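Local coordinates for cytosol aminopeptidase (Staphylococcus aureus subsp. aureus, PDB 3KZW), which probably removes N-terminal amino acids from peptides as a metal-dependent leucyl aminopeptidase of the cytosol aminopeptidase family, at residues 415-418 and 419-423; 120-124 and 125-129; 208-211 and 212-215; 140-144 and 145-149; 235-238 and 239-243. One frame throughout, in Å; residues are numbered along the deposited sequence.

Contact 1: 415-418 and 419-423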
loop_
_atom_site.group_PDB
_atom_site.type_symbol
_atom_site.label_atom_id
_atom_site.label_comp_id
_atom_site.label_asym_id
_atom_site.label_seq_id
_atom_site.Cartn_x
_atom_site.Cartn_y
_atom_site.Cartn_z
ATOM N N VAL A 415 -1.897 42.818 -9.841
ATOM C CA VAL A 415 -0.963 43.899 -9.500
ATOM C C VAL A 415 -0.455 43.783 -8.058
ATOM O O VAL A 415 0.756 43.804 -7.822
ATOM C CB VAL A 415 -1.580 45.302 -9.767
ATOM C CG1 VAL A 415 -0.670 46.413 -9.255
ATOM C CG2 VAL A 415 -1.855 45.483 -11.254
ATOM N N ILE A 416 -1.381 43.646 -7.107
ATOM C CA ILE A 416 -1.033 43.523 -5.688
ATOM C C ILE A 416 -0.179 42.280 -5.429
ATOM O O ILE A 416 0.730 42.311 -4.596
ATOM C CB ILE A 416 -2.291 43.550 -4.770
ATOM C CG1 ILE A 416 -2.994 44.910 -4.873
ATOM C CG2 ILE A 416 -1.924 43.269 -3.311
ATOM C CD1 ILE A 416 -4.402 44.939 -4.303
ATOM N N LEU A 417 -0.451 41.197 -6.156
ATOM C CA LEU A 417 0.362 39.986 -6.041
ATOM C C LEU A 417 1.805 40.216 -6.487
ATOM O O LEU A 417 2.744 39.828 -5.784
ATOM C CB LEU A 417 -0.254 38.811 -6.809
ATOM C CG LEU A 417 0.541 37.495 -6.726
ATOM C CD1 LEU A 417 0.580 36.942 -5.305
ATOM C CD2 LEU A 417 0.006 36.452 -7.690
ATOM N N ASN A 418 1.975 40.850 -7.647
ATOM C CA ASN A 418 3.301 41.159 -8.176
ATOM C C ASN A 418 4.166 41.953 -7.204
ATOM O O ASN A 418 5.375 41.726 -7.114
ATOM C CB ASN A 418 3.197 41.886 -9.517
ATOM C CG ASN A 418 3.128 40.930 -10.695
ATOM O OD1 ASN A 418 2.667 39.795 -10.569
ATOM N ND2 ASN A 418 3.590 41.387 -11.851
ATOM N N ASP A 419 3.542 42.870 -6.469
ATOM C CA ASP A 419 4.245 43.640 -5.446
ATOM C C ASP A 419 4.675 42.744 -4.295
ATOM O O ASP A 419 5.792 42.866 -3.793
ATOM C CB ASP A 419 3.369 44.781 -4.924
ATOM C CG ASP A 419 3.032 45.792 -5.998
ATOM O OD1 ASP A 419 3.823 45.934 -6.959
ATOM O OD2 ASP A 419 1.973 46.446 -5.884
ATOM N N ILE A 420 3.783 41.841 -3.893
ATOM C CA ILE A 420 4.048 40.923 -2.791
ATOM C C ILE A 420 5.131 39.902 -3.154
ATOM O O ILE A 420 5.999 39.593 -2.330
ATOM C CB ILE A 420 2.747 40.243 -2.295
ATOM C CG1 ILE A 420 1.897 41.259 -1.527
ATOM C CG2 ILE A 420 3.050 39.031 -1.407
ATOM C CD1 ILE A 420 0.468 40.835 -1.318
ATOM N N LEU A 421 5.089 39.403 -4.389
ATOM C CA LEU A 421 6.121 38.490 -4.884
ATOM C C LEU A 421 7.496 39.157 -4.906
ATOM O O LEU A 421 8.511 38.499 -4.687
ATOM C CB LEU A 421 5.764 37.955 -6.275
ATOM C CG LEU A 421 4.550 37.032 -6.431
ATOM C CD1 LEU A 421 4.279 36.770 -7.902
ATOM C CD2 LEU A 421 4.722 35.719 -5.678
ATOM N N GLN A 422 7.519 40.463 -5.166
ATOM C CA GLN A 422 8.754 41.246 -5.110
ATOM C C GLN A 422 9.240 41.445 -3.680
ATOM O O GLN A 422 10.413 41.212 -3.381
ATOM C CB GLN A 422 8.575 42.606 -5.794
ATOM C CG GLN A 422 9.216 42.702 -7.170
ATOM C CD GLN A 422 10.737 42.652 -7.110
ATOM O OE1 GLN A 422 11.361 43.337 -6.296
ATOM N NE2 GLN A 422 11.338 41.837 -7.976
ATOM N N ILE A 423 8.330 41.876 -2.809
ATOM C CA ILE A 423 8.639 42.149 -1.407
ATOM C C ILE A 423 9.173 40.897 -0.709
ATOM O O ILE A 423 10.170 40.964 0.010
ATOM C CB ILE A 423 7.400 42.712 -0.656
ATOM C CG1 ILE A 423 7.162 44.174 -1.045
ATOM C CG2 ILE A 423 7.562 42.580 0.859
ATOM C CD1 ILE A 423 5.746 44.665 -0.796
#
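Helix 414-426, which links parallel strands 406-411 and 431-433, is represented here by just over two turns whose side chains meet in i/i+4 pairs, Ile416 with Ile420 and Leu417 with Leu421. In the first pair, CG2 of Ile416 meets CD1 of Ile420 at 4.0 Å. Ile420 turns CG1 beside its own backbone N (chi1 -73°), which carries that branch back over the previous turn, close to the carbonyl oxygen of Ile416. In the second pair, the branch point of one leucine lies against the other side chain, with CG of Leu417 4.0 Å from CD1 of Leu421. Both pairs cross at a slant. The backbone supplies four successive i+4 to i bonds, donated by the amides of residues 419 to 422. The bond from Leu421 N to Leu417 O is 2.8 Å long and almost straight at the hydrogen (165°). Ile416 and Ile420 rest on Ile479 of strand 478-482, on Met388 of strand 386-391 and on Trp511 of helix 505-512, whereas Asn418 and Asp419 take the exposed side. The result is the amphipathic alpha-helix of a beta-alpha-beta crossover, with its apolar stripe laid on the sheet.

Contact 2: 120-124 and 125-129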
loop_
_atom_site.group_PDB
_atom_site.type_symbol
_atom_site.label_atom_id
_atom_site.label_comp_id
_atom_site.label_asym_id
_atom_site.label_seq_id
_atom_site.Cartn_x
_atom_site.Cartn_y
_atom_site.Cartn_z
ATOM N N GLN A 120 22.108 33.675 18.987
ATOM C CA GLN A 120 21.985 32.286 19.434
ATOM C C GLN A 120 23.188 31.866 20.271
ATOM O O GLN A 120 23.036 31.170 21.274
ATOM C CB GLN A 120 21.815 31.342 18.243
ATOM C CG GLN A 120 20.403 31.310 17.680
ATOM C CD GLN A 120 20.295 30.528 16.385
ATOM O OE1 GLN A 120 21.292 30.036 15.853
ATOM N NE2 GLN A 120 19.077 30.413 15.866
ATOM N N TYR A 121 24.378 32.295 19.854
ATOM C CA TYR A 121 25.601 32.032 20.606
ATOM C C TYR A 121 25.593 32.767 21.948
ATOM O O TYR A 121 25.926 32.185 22.981
ATOM C CB TYR A 121 26.845 32.407 19.792
ATOM C CG TYR A 121 28.141 32.071 20.496
ATOM C CD1 TYR A 121 28.644 30.772 20.486
ATOM C CD2 TYR A 121 28.859 33.049 21.185
ATOM C CE1 TYR A 121 29.828 30.453 21.139
ATOM C CE2 TYR A 121 30.047 32.741 21.845
ATOM C CZ TYR A 121 30.526 31.441 21.815
ATOM O OH TYR A 121 31.699 31.130 22.466
ATOM N N ILE A 122 25.201 34.041 21.916
ATOM C CA ILE A 122 25.105 34.876 23.112
ATOM C C ILE A 122 24.205 34.240 24.171
ATOM O O ILE A 122 24.569 34.197 25.347
ATOM C CB ILE A 122 24.606 36.320 22.768
ATOM C CG1 ILE A 122 25.565 37.037 21.805
ATOM C CG2 ILE A 122 24.393 37.158 24.028
ATOM C CD1 ILE A 122 27.030 37.055 22.235
ATOM N N LYS A 123 23.047 33.735 23.744
ATOM C CA LYS A 123 22.075 33.129 24.658
ATOM C C LYS A 123 22.515 31.777 25.214
ATOM O O LYS A 123 22.369 31.522 26.412
ATOM C CB LYS A 123 20.687 33.021 24.012
ATOM C CG LYS A 123 19.899 34.334 23.999
ATOM C CD LYS A 123 19.480 34.771 25.409
ATOM C CE LYS A 123 18.984 36.209 25.423
ATOM N NZ LYS A 123 18.572 36.641 26.783
ATOM N N SER A 124 23.064 30.925 24.350
ATOM C CA SER A 124 23.516 29.595 24.763
ATOM C C SER A 124 24.738 29.658 25.676
ATOM O O SER A 124 24.987 28.732 26.446
ATOM C CB SER A 124 23.809 28.713 23.549
ATOM O OG SER A 124 24.958 29.167 22.860
ATOM N N GLU A 125 25.493 30.750 25.587
ATOM C CA GLU A 125 26.664 30.961 26.442
ATOM C C GLU A 125 26.330 31.728 27.726
ATOM O O GLU A 125 27.220 32.006 28.532
ATOM C CB GLU A 125 27.785 31.663 25.667
ATOM C CG GLU A 125 28.504 30.771 24.658
ATOM C CD GLU A 125 29.365 29.692 25.309
ATOM O OE1 GLU A 125 30.162 30.023 26.218
ATOM O OE2 GLU A 125 29.250 28.512 24.905
ATOM N N HIS A 126 25.047 32.052 27.906
ATOM C CA HIS A 126 24.535 32.731 29.106
ATOM C C HIS A 126 25.279 34.041 29.396
ATOM O O HIS A 126 25.624 34.340 30.545
ATOM C CB HIS A 126 24.561 31.786 30.319
ATOM C CG HIS A 126 23.605 32.165 31.413
ATOM N ND1 HIS A 126 22.283 31.787 31.416
ATOM C CD2 HIS A 126 23.786 32.871 32.552
ATOM C CE1 HIS A 126 21.688 32.250 32.500
ATOM N NE2 HIS A 126 22.579 32.911 33.209
ATOM N N ILE A 127 25.527 34.812 28.338
ATOM C CA ILE A 127 26.199 36.104 28.457
ATOM C C ILE A 127 25.181 37.173 28.839
ATOM O O ILE A 127 24.148 37.318 28.181
ATOM C CB ILE A 127 26.952 36.471 27.153
ATOM C CG1 ILE A 127 28.152 35.537 26.965
ATOM C CG2 ILE A 127 27.409 37.933 27.171
ATOM C CD1 ILE A 127 28.608 35.391 25.538
ATOM N N GLU A 128 25.477 37.905 29.909
ATOM C CA GLU A 128 24.555 38.902 30.456
ATOM C C GLU A 128 24.967 40.346 30.170
ATOM O O GLU A 128 24.118 41.236 30.108
ATOM C CB GLU A 128 24.390 38.699 31.963
ATOM C CG GLU A 128 23.547 37.488 32.335
ATOM C CD GLU A 128 23.491 37.251 33.826
ATOM O OE1 GLU A 128 24.563 37.134 34.453
ATOM O OE2 GLU A 128 22.371 37.174 34.374
ATOM N N ASP A 129 26.266 40.575 30.006
ATOM C CA ASP A 129 26.795 41.914 29.753
ATOM C C ASP A 129 27.910 41.868 28.713
ATOM O O ASP A 129 28.905 41.164 28.894
ATOM C CB ASP A 129 27.310 42.548 31.052
ATOM C CG ASP A 129 26.202 42.811 32.056
ATOM O OD1 ASP A 129 25.427 43.769 31.855
ATOM O OD2 ASP A 129 26.114 42.062 33.052
#
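Glu125 folds back over Tyr121 one turn earlier in the chain, at the C-terminal end of helix 108-124. Its CB lies 3.3 Å from the carbonyl oxygen of Tyr121, the same oxygen that accepts a hydrogen bond from Glu125 N. CG then passes over one face of the Tyr121 ring, 3.7 Å from the centroid and 18° off the ring normal, in a CH-pi contact displaced toward the phenol end. A bend at chi2 (-70°) takes the carboxylate out over the hydroxyl, CD standing 3.9 Å from Tyr121 OH, and the carboxylate plane is only 15° from that of the ring. At the tip, OE1 forms a salt bridge with Arg94, while OE2 has a long, weak ion pair with Lys80 of the second subunit. Tyr121 OH also has a weak hydrogen bond with Arg94, so the guanidinium links the ends of both side chains.

The helix closes in a Schellman motif. His126 takes positive phi, Ile127 N reaches back to Ile122 O at 3.2 Å, and His126 N bonds to Lys123 O at 3.1 Å from well above the carbonyl plane. The hydrophobic pair usual for this motif is present, with CD1 of Ile122 4.0 Å from CD1 of Ile127.

Both isoleucines pack on Ile96 of strand 91-101, Tyr121 leans on Ile81 and Thr83 of strand 81-88, and the chain passes on into strand 129-133 of the same mixed sheet.

Contact 3: 208-211 and 212-215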
loop_
_atom_site.group_PDB
_atom_site.type_symbol
_atom_site.label_atom_id
_atom_site.label_comp_id
_atom_site.label_asym_id
_atom_site.label_seq_id
_atom_site.Cartn_x
_atom_site.Cartn_y
_atom_site.Cartn_z
ATOM N N ASN A 208 2.677 26.283 18.496
ATOM C CA ASN A 208 3.337 25.253 19.295
ATOM C C ASN A 208 2.456 24.668 20.396
ATOM O O ASN A 208 2.731 23.584 20.906
ATOM C CB ASN A 208 4.639 25.790 19.898
ATOM C CG ASN A 208 5.829 25.609 18.977
ATOM O OD1 ASN A 208 6.015 24.545 18.380
ATOM N ND2 ASN A 208 6.654 26.646 18.869
ATOM N N MET A 209 1.401 25.395 20.752
ATOM C CA MET A 209 0.472 24.990 21.800
ATOM C C MET A 209 -0.157 23.632 21.484
ATOM O O MET A 209 -0.598 23.413 20.354
ATOM C CB MET A 209 -0.625 26.041 21.947
ATOM C CG MET A 209 -1.130 26.211 23.362
ATOM S SD MET A 209 -0.044 27.265 24.336
ATOM C CE MET A 209 -0.567 28.891 23.745
ATOM N N PRO A 210 -0.189 22.715 22.477
ATOM C CA PRO A 210 -0.807 21.397 22.300
ATOM C C PRO A 210 -2.302 21.513 22.012
ATOM O O PRO A 210 -2.969 22.364 22.604
ATOM C CB PRO A 210 -0.590 20.715 23.654
ATOM C CG PRO A 210 0.497 21.466 24.309
ATOM C CD PRO A 210 0.375 22.872 23.828
ATOM N N PRO A 211 -2.828 20.665 21.106
ATOM C CA PRO A 211 -4.229 20.736 20.675
ATOM C C PRO A 211 -5.244 20.431 21.781
ATOM O O PRO A 211 -6.390 20.865 21.694
ATOM C CB PRO A 211 -4.313 19.683 19.568
ATOM C CG PRO A 211 -3.201 18.752 19.838
ATOM C CD PRO A 211 -2.101 19.582 20.419
ATOM N N ASN A 212 -4.834 19.692 22.806
ATOM C CA ASN A 212 -5.704 19.451 23.952
ATOM C C ASN A 212 -5.756 20.643 24.911
ATOM O O ASN A 212 -6.605 20.692 25.804
ATOM C CB ASN A 212 -5.323 18.153 24.684
ATOM C CG ASN A 212 -3.917 18.183 25.255
ATOM O OD1 ASN A 212 -2.961 18.551 24.576
ATOM N ND2 ASN A 212 -3.787 17.777 26.506
ATOM N N VAL A 213 -4.849 21.600 24.712
ATOM C CA VAL A 213 -4.831 22.846 25.479
ATOM C C VAL A 213 -5.449 23.984 24.657
ATOM O O VAL A 213 -6.350 24.679 25.134
ATOM C CB VAL A 213 -3.397 23.225 25.938
ATOM C CG1 VAL A 213 -3.398 24.548 26.692
ATOM C CG2 VAL A 213 -2.802 22.125 26.808
ATOM N N LEU A 214 -4.966 24.166 23.426
ATOM C CA LEU A 214 -5.498 25.197 22.535
ATOM C C LEU A 214 -6.633 24.661 21.657
ATOM O O LEU A 214 -6.404 24.113 20.575
ATOM C CB LEU A 214 -4.392 25.830 21.677
ATOM C CG LEU A 214 -4.772 27.131 20.958
ATOM C CD1 LEU A 214 -4.638 28.333 21.882
ATOM C CD2 LEU A 214 -3.933 27.330 19.710
ATOM N N THR A 215 -7.855 24.825 22.150
ATOM C CA THR A 215 -9.069 24.499 21.413
ATOM C C THR A 215 -9.593 25.788 20.777
ATOM O O THR A 215 -9.120 26.871 21.127
ATOM C CB THR A 215 -10.134 23.909 22.359
ATOM O OG1 THR A 215 -10.534 24.904 23.309
ATOM C CG2 THR A 215 -9.581 22.694 23.103
#
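Pro210 and Leu214 are joined by a tight backbone turn just after helix 188-208 ends. Two amides converge on Pro210 O: Leu214 N at 2.8 Å in a nearly straight bond, and Val213 N at 2.9 Å from well above the carbonyl plane. The bond from Val213 closes a type I beta-turn, Pro210 to Val213, with Pro211 and Asn212 at its corners. The bond from Leu214 extends it into a single helix-like turn.

Among the side chains, Met209 and Leu214 cross at about a right angle, CG of Met209 coming 3.7 Å from CB of Leu214. On the Pro210 ring, CB lies 4.1 Å from CG2 of Val213, and the two side chains run side by side in the same direction. The amide of Asn212 is folded back toward the same ring (chi1 62°), with OD1 3.3 Å from CB of Pro210, and its ND2 donates to Val350 O of the third subunit. Ile449 of that subunit packs on Pro210, and its Asp349 on Pro211.

The turn bridges two helices: Asn208 closes helix 188-208, Thr215 is the N-cap of helix 216-226, and Leu214 reaches forward onto Phe219 and Asp222 of the latter.

Contact 4: 140-144 and 145-149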
loop_
_atom_site.group_PDB
_atom_site.type_symbol
_atom_site.label_atom_id
_atom_site.label_comp_id
_atom_site.label_asym_id
_atom_site.label_seq_id
_atom_site.Cartn_x
_atom_site.Cartn_y
_atom_site.Cartn_z
ATOM N N LYS A 140 29.596 50.907 3.851
ATOM C CA LYS A 140 29.277 51.902 2.838
ATOM C C LYS A 140 28.210 51.391 1.860
ATOM O O LYS A 140 27.527 52.183 1.211
ATOM C CB LYS A 140 30.559 52.280 2.082
ATOM C CG LYS A 140 31.390 51.069 1.621
ATOM C CD LYS A 140 32.733 51.444 1.000
ATOM C CE LYS A 140 33.838 51.555 2.038
ATOM N NZ LYS A 140 35.185 51.380 1.431
ATOM N N TYR A 141 28.062 50.066 1.781
ATOM C CA TYR A 141 27.220 49.415 0.770
ATOM C C TYR A 141 25.745 49.292 1.138
ATOM O O TYR A 141 24.877 49.355 0.266
ATOM C CB TYR A 141 27.784 48.035 0.407
ATOM C CG TYR A 141 29.151 48.107 -0.229
ATOM C CD1 TYR A 141 29.310 48.584 -1.532
ATOM C CD2 TYR A 141 30.287 47.716 0.474
ATOM C CE1 TYR A 141 30.566 48.666 -2.122
ATOM C CE2 TYR A 141 31.550 47.793 -0.108
ATOM C CZ TYR A 141 31.679 48.270 -1.406
ATOM O OH TYR A 141 32.923 48.348 -1.987
ATOM N N ASP A 142 25.464 49.114 2.421
ATOM C CA ASP A 142 24.090 48.911 2.867
ATOM C C ASP A 142 23.523 50.115 3.603
ATOM O O ASP A 142 24.260 50.892 4.216
ATOM C CB ASP A 142 23.972 47.647 3.726
ATOM C CG ASP A 142 25.224 47.373 4.532
ATOM O OD1 ASP A 142 25.604 48.221 5.372
ATOM O OD2 ASP A 142 25.832 46.301 4.318
ATOM N N GLN A 143 22.203 50.265 3.511
ATOM C CA GLN A 143 21.488 51.295 4.241
ATOM C C GLN A 143 21.392 50.881 5.705
ATOM O O GLN A 143 21.319 49.689 6.026
ATOM C CB GLN A 143 20.097 51.520 3.644
ATOM C CG GLN A 143 19.459 52.843 4.047
ATOM C CD GLN A 143 18.259 53.220 3.189
ATOM O OE1 GLN A 143 18.236 54.290 2.576
ATOM N NE2 GLN A 143 17.256 52.343 3.144
ATOM N N LEU A 144 21.407 51.881 6.582
ATOM C CA LEU A 144 21.402 51.682 8.027
ATOM C C LEU A 144 20.179 50.901 8.511
ATOM O O LEU A 144 20.282 50.093 9.434
ATOM C CB LEU A 144 21.470 53.043 8.722
ATOM C CG LEU A 144 21.708 53.132 10.230
ATOM C CD1 LEU A 144 23.112 52.685 10.597
ATOM C CD2 LEU A 144 21.463 54.560 10.691
ATOM N N SER A 145 19.035 51.140 7.876
ATOM C CA SER A 145 17.779 50.536 8.304
ATOM C C SER A 145 17.734 49.021 8.136
ATOM O O SER A 145 17.154 48.339 8.972
ATOM C CB SER A 145 16.588 51.184 7.595
ATOM O OG SER A 145 16.378 50.626 6.313
ATOM N N ASP A 146 18.344 48.498 7.072
ATOM C CA ASP A 146 18.311 47.054 6.809
ATOM C C ASP A 146 19.125 46.248 7.822
ATOM O O ASP A 146 18.716 45.155 8.226
ATOM C CB ASP A 146 18.775 46.733 5.384
ATOM C CG ASP A 146 17.828 47.271 4.317
ATOM O OD1 ASP A 146 16.767 47.838 4.669
ATOM O OD2 ASP A 146 18.150 47.126 3.116
ATOM N N VAL A 147 20.271 46.795 8.227
ATOM C CA VAL A 147 21.144 46.143 9.205
ATOM C C VAL A 147 20.501 46.141 10.592
ATOM O O VAL A 147 20.484 45.115 11.273
ATOM C CB VAL A 147 22.549 46.801 9.254
ATOM C CG1 VAL A 147 23.419 46.157 10.323
ATOM C CG2 VAL A 147 23.232 46.699 7.900
ATOM N N LEU A 148 19.958 47.289 10.992
ATOM C CA LEU A 148 19.337 47.443 12.310
ATOM C C LEU A 148 17.983 46.742 12.418
ATOM O O LEU A 148 17.595 46.305 13.500
ATOM C CB LEU A 148 19.203 48.927 12.676
ATOM C CG LEU A 148 20.475 49.784 12.747
ATOM C CD1 LEU A 148 20.123 51.237 13.024
ATOM C CD2 LEU A 148 21.462 49.266 13.788
ATOM N N MET A 149 17.272 46.646 11.294
ATOM C CA MET A 149 16.014 45.906 11.218
ATOM C C MET A 149 16.272 44.424 11.477
ATOM O O MET A 149 15.625 43.818 12.329
ATOM C CB MET A 149 15.370 46.087 9.841
ATOM C CG MET A 149 13.901 45.672 9.754
ATOM S SD MET A 149 12.769 46.862 10.514
ATOM C CE MET A 149 13.049 48.328 9.510
#
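Leu144 and Leu148 lie one turn apart and cross at a slant, CG of the first 3.7 Å from CD1 of the second. They are brought together by different first torsions. Leu144 sets CG opposite its own N (chi1 -170°), beside its carbonyl carbon, whereas Leu148 turns CG beside its N (chi1 -59°), back over the preceding turn and 3.3 Å from Leu144 O. The same oxygen accepts from Leu148 N at 3.2 Å. This is the first turn of helix 144-157, with Gln143 as N-cap residue; the opening backbone bond, Asp146 N to Gln143 O, is weak at 3.4 Å. Asp142, just ahead of the cap, meets the helix through its carboxylate, OD1 resting 3.8 Å from the methyl CG2 of Val147. That carboxylate is gripped from elsewhere: OD2 by a salt bridge with Arg106, OD1 by the backbone N of Ser139. Its position against Val147 is thus probably fixed by these polar partners. Val147 continues onto Trp115 of helix 108-124, and Leu148 packs on Phe189 and Ile190 of helix 188-208, while Leu144 meets Ile138 of the loop before it and Leu184 of the loop that leads to helix 188-208.

Contact 5: 235-238 and 239-243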
loop_
_atom_site.group_PDB
_atom_site.type_symbol
_atom_site.label_atom_id
_atom_site.label_comp_id
_atom_site.label_asym_id
_atom_site.label_seq_id
_atom_site.Cartn_x
_atom_site.Cartn_y
_atom_site.Cartn_z
ATOM N N ASP A 235 -14.022 40.581 18.410
ATOM C CA ASP A 235 -15.366 40.031 18.559
ATOM C C ASP A 235 -15.341 38.523 18.356
ATOM O O ASP A 235 -14.781 38.033 17.377
ATOM C CB ASP A 235 -16.338 40.677 17.568
ATOM C CG ASP A 235 -17.765 40.159 17.723
ATOM O OD1 ASP A 235 -18.444 40.556 18.697
ATOM O OD2 ASP A 235 -18.207 39.360 16.866
ATOM N N VAL A 236 -15.950 37.795 19.289
ATOM C CA VAL A 236 -16.008 36.336 19.224
ATOM C C VAL A 236 -17.439 35.858 19.003
ATOM O O VAL A 236 -18.357 36.225 19.740
ATOM C CB VAL A 236 -15.397 35.665 20.485
ATOM C CG1 VAL A 236 -15.593 34.151 20.450
ATOM C CG2 VAL A 236 -13.923 35.995 20.599
ATOM N N LYS A 237 -17.607 35.038 17.973
ATOM C CA LYS A 237 -18.894 34.477 17.610
ATOM C C LYS A 237 -18.941 33.021 18.075
ATOM O O LYS A 237 -18.252 32.165 17.510
ATOM C CB LYS A 237 -19.063 34.570 16.093
ATOM C CG LYS A 237 -20.483 34.757 15.618
ATOM C CD LYS A 237 -20.518 35.428 14.247
ATOM C CE LYS A 237 -20.340 36.936 14.357
ATOM N NZ LYS A 237 -20.501 37.596 13.042
ATOM N N ASP A 238 -19.734 32.746 19.112
ATOM C CA ASP A 238 -19.811 31.395 19.676
ATOM C C ASP A 238 -20.654 30.448 18.818
ATOM O O ASP A 238 -21.259 30.867 17.830
ATOM C CB ASP A 238 -20.266 31.412 21.149
ATOM C CG ASP A 238 -21.745 31.752 21.326
ATOM O OD1 ASP A 238 -22.456 31.999 20.330
ATOM O OD2 ASP A 238 -22.204 31.771 22.488
ATOM N N TYR A 239 -20.686 29.174 19.202
ATOM C CA TYR A 239 -21.284 28.117 18.383
ATOM C C TYR A 239 -22.748 28.346 17.989
ATOM O O TYR A 239 -23.097 28.204 16.818
ATOM C CB TYR A 239 -21.104 26.744 19.048
ATOM C CG TYR A 239 -21.540 25.569 18.195
ATOM C CD1 TYR A 239 -21.056 25.405 16.895
ATOM C CD2 TYR A 239 -22.421 24.612 18.693
ATOM C CE1 TYR A 239 -21.452 24.328 16.109
ATOM C CE2 TYR A 239 -22.821 23.529 17.916
ATOM C CZ TYR A 239 -22.332 23.395 16.625
ATOM O OH TYR A 239 -22.721 22.327 15.850
ATOM N N ASP A 240 -23.601 28.692 18.949
ATOM C CA ASP A 240 -25.029 28.872 18.647
ATOM C C ASP A 240 -25.351 30.168 17.893
ATOM O O ASP A 240 -26.400 30.268 17.252
ATOM C CB ASP A 240 -25.942 28.672 19.877
ATOM C CG ASP A 240 -25.269 29.041 21.198
ATOM O OD1 ASP A 240 -24.157 28.531 21.485
ATOM O OD2 ASP A 240 -25.877 29.820 21.968
ATOM N N THR A 241 -24.446 31.145 17.958
ATOM C CA THR A 241 -24.587 32.371 17.174
ATOM C C THR A 241 -24.220 32.102 15.718
ATOM O O THR A 241 -24.971 32.465 14.810
ATOM C CB THR A 241 -23.719 33.529 17.723
ATOM O OG1 THR A 241 -23.977 33.704 19.119
ATOM C CG2 THR A 241 -24.029 34.834 17.000
ATOM N N LEU A 242 -23.073 31.453 15.503
ATOM C CA LEU A 242 -22.565 31.217 14.147
ATOM C C LEU A 242 -23.431 30.254 13.334
ATOM O O LEU A 242 -23.462 30.344 12.111
ATOM C CB LEU A 242 -21.082 30.800 14.152
ATOM C CG LEU A 242 -20.582 29.452 14.679
ATOM C CD1 LEU A 242 -20.671 28.376 13.608
ATOM C CD2 LEU A 242 -19.148 29.598 15.140
ATOM N N VAL A 243 -24.138 29.346 14.008
ATOM C CA VAL A 243 -25.080 28.466 13.307
ATOM C C VAL A 243 -26.347 29.218 12.891
ATOM O O VAL A 243 -26.761 29.133 11.735
ATOM C CB VAL A 243 -25.416 27.153 14.086
ATOM C CG1 VAL A 243 -24.175 26.297 14.249
ATOM C CG2 VAL A 243 -26.042 27.441 15.436
#
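Hydrogen bonding dominates between Asp238 and Thr241, where strand 233-237 ends and helix 239-244 begins. Asp238 is the N-cap, and its OD1 accepts twice from Thr241: from OG1 at 2.6 Å, and from the backbone N at 3.2 Å. The hydroxyl arrives on the syn side, 28° out of the carboxylate plane, and the amide nearly along the C-O axis from the other face, so the oxygen is held between them. The aspartate reaches this place because its CG sits between its own N and carbonyl carbon (chi1 72°), which curls the carboxylate over the start of the helix. The backbone adds a bond from Leu242 N to Asp238 O at 3.0 Å; Thr241 N makes a further weak one to the same carbonyl.

Van der Waals packing lies beside the cap. CG2 of Thr241 touches CG of Lys237 at 3.8 Å, the two side chains crossing at about a right angle, and CD2 of Leu242 comes 3.6 Å from Lys237 O.

Charge works the other way between Asp238 and Asp240, where OD2 of Asp238 stands 3.9 Å from OD1 of Asp240, a pair of like charges.

The chemistry is that of a helix N-cap: a carboxylate gives the amide of Thr241 a better acceptor than the weak bond it makes to Asp238 O, and the N-terminal end of the helix may stabilise its negative charge, which the nearby Asp240 would oppose.

In the fold
All five contacts are local and follow one another along the chain; none nests or crosses. In the N-terminal domain, contact 2 ends helix 108-124 before strand 129-133, and contact 4 starts helix 144-157, their centres about 24 Å apart. In the catalytic domain, contact 3 closes the turn between helices 188-208 and 216-226, and contact 5 carries strand 233-237 into helix 239-244; these two lie on the same side of the chain's centre, nearest atoms about 10 Å apart. Contact 1 lies across the chain's centre from contact 3, yet comes within about 11 Å (nearest atoms) of contact 4 in the other domain. Helix 188-208 connects contact 4, which packs on it, with contact 3 at its end.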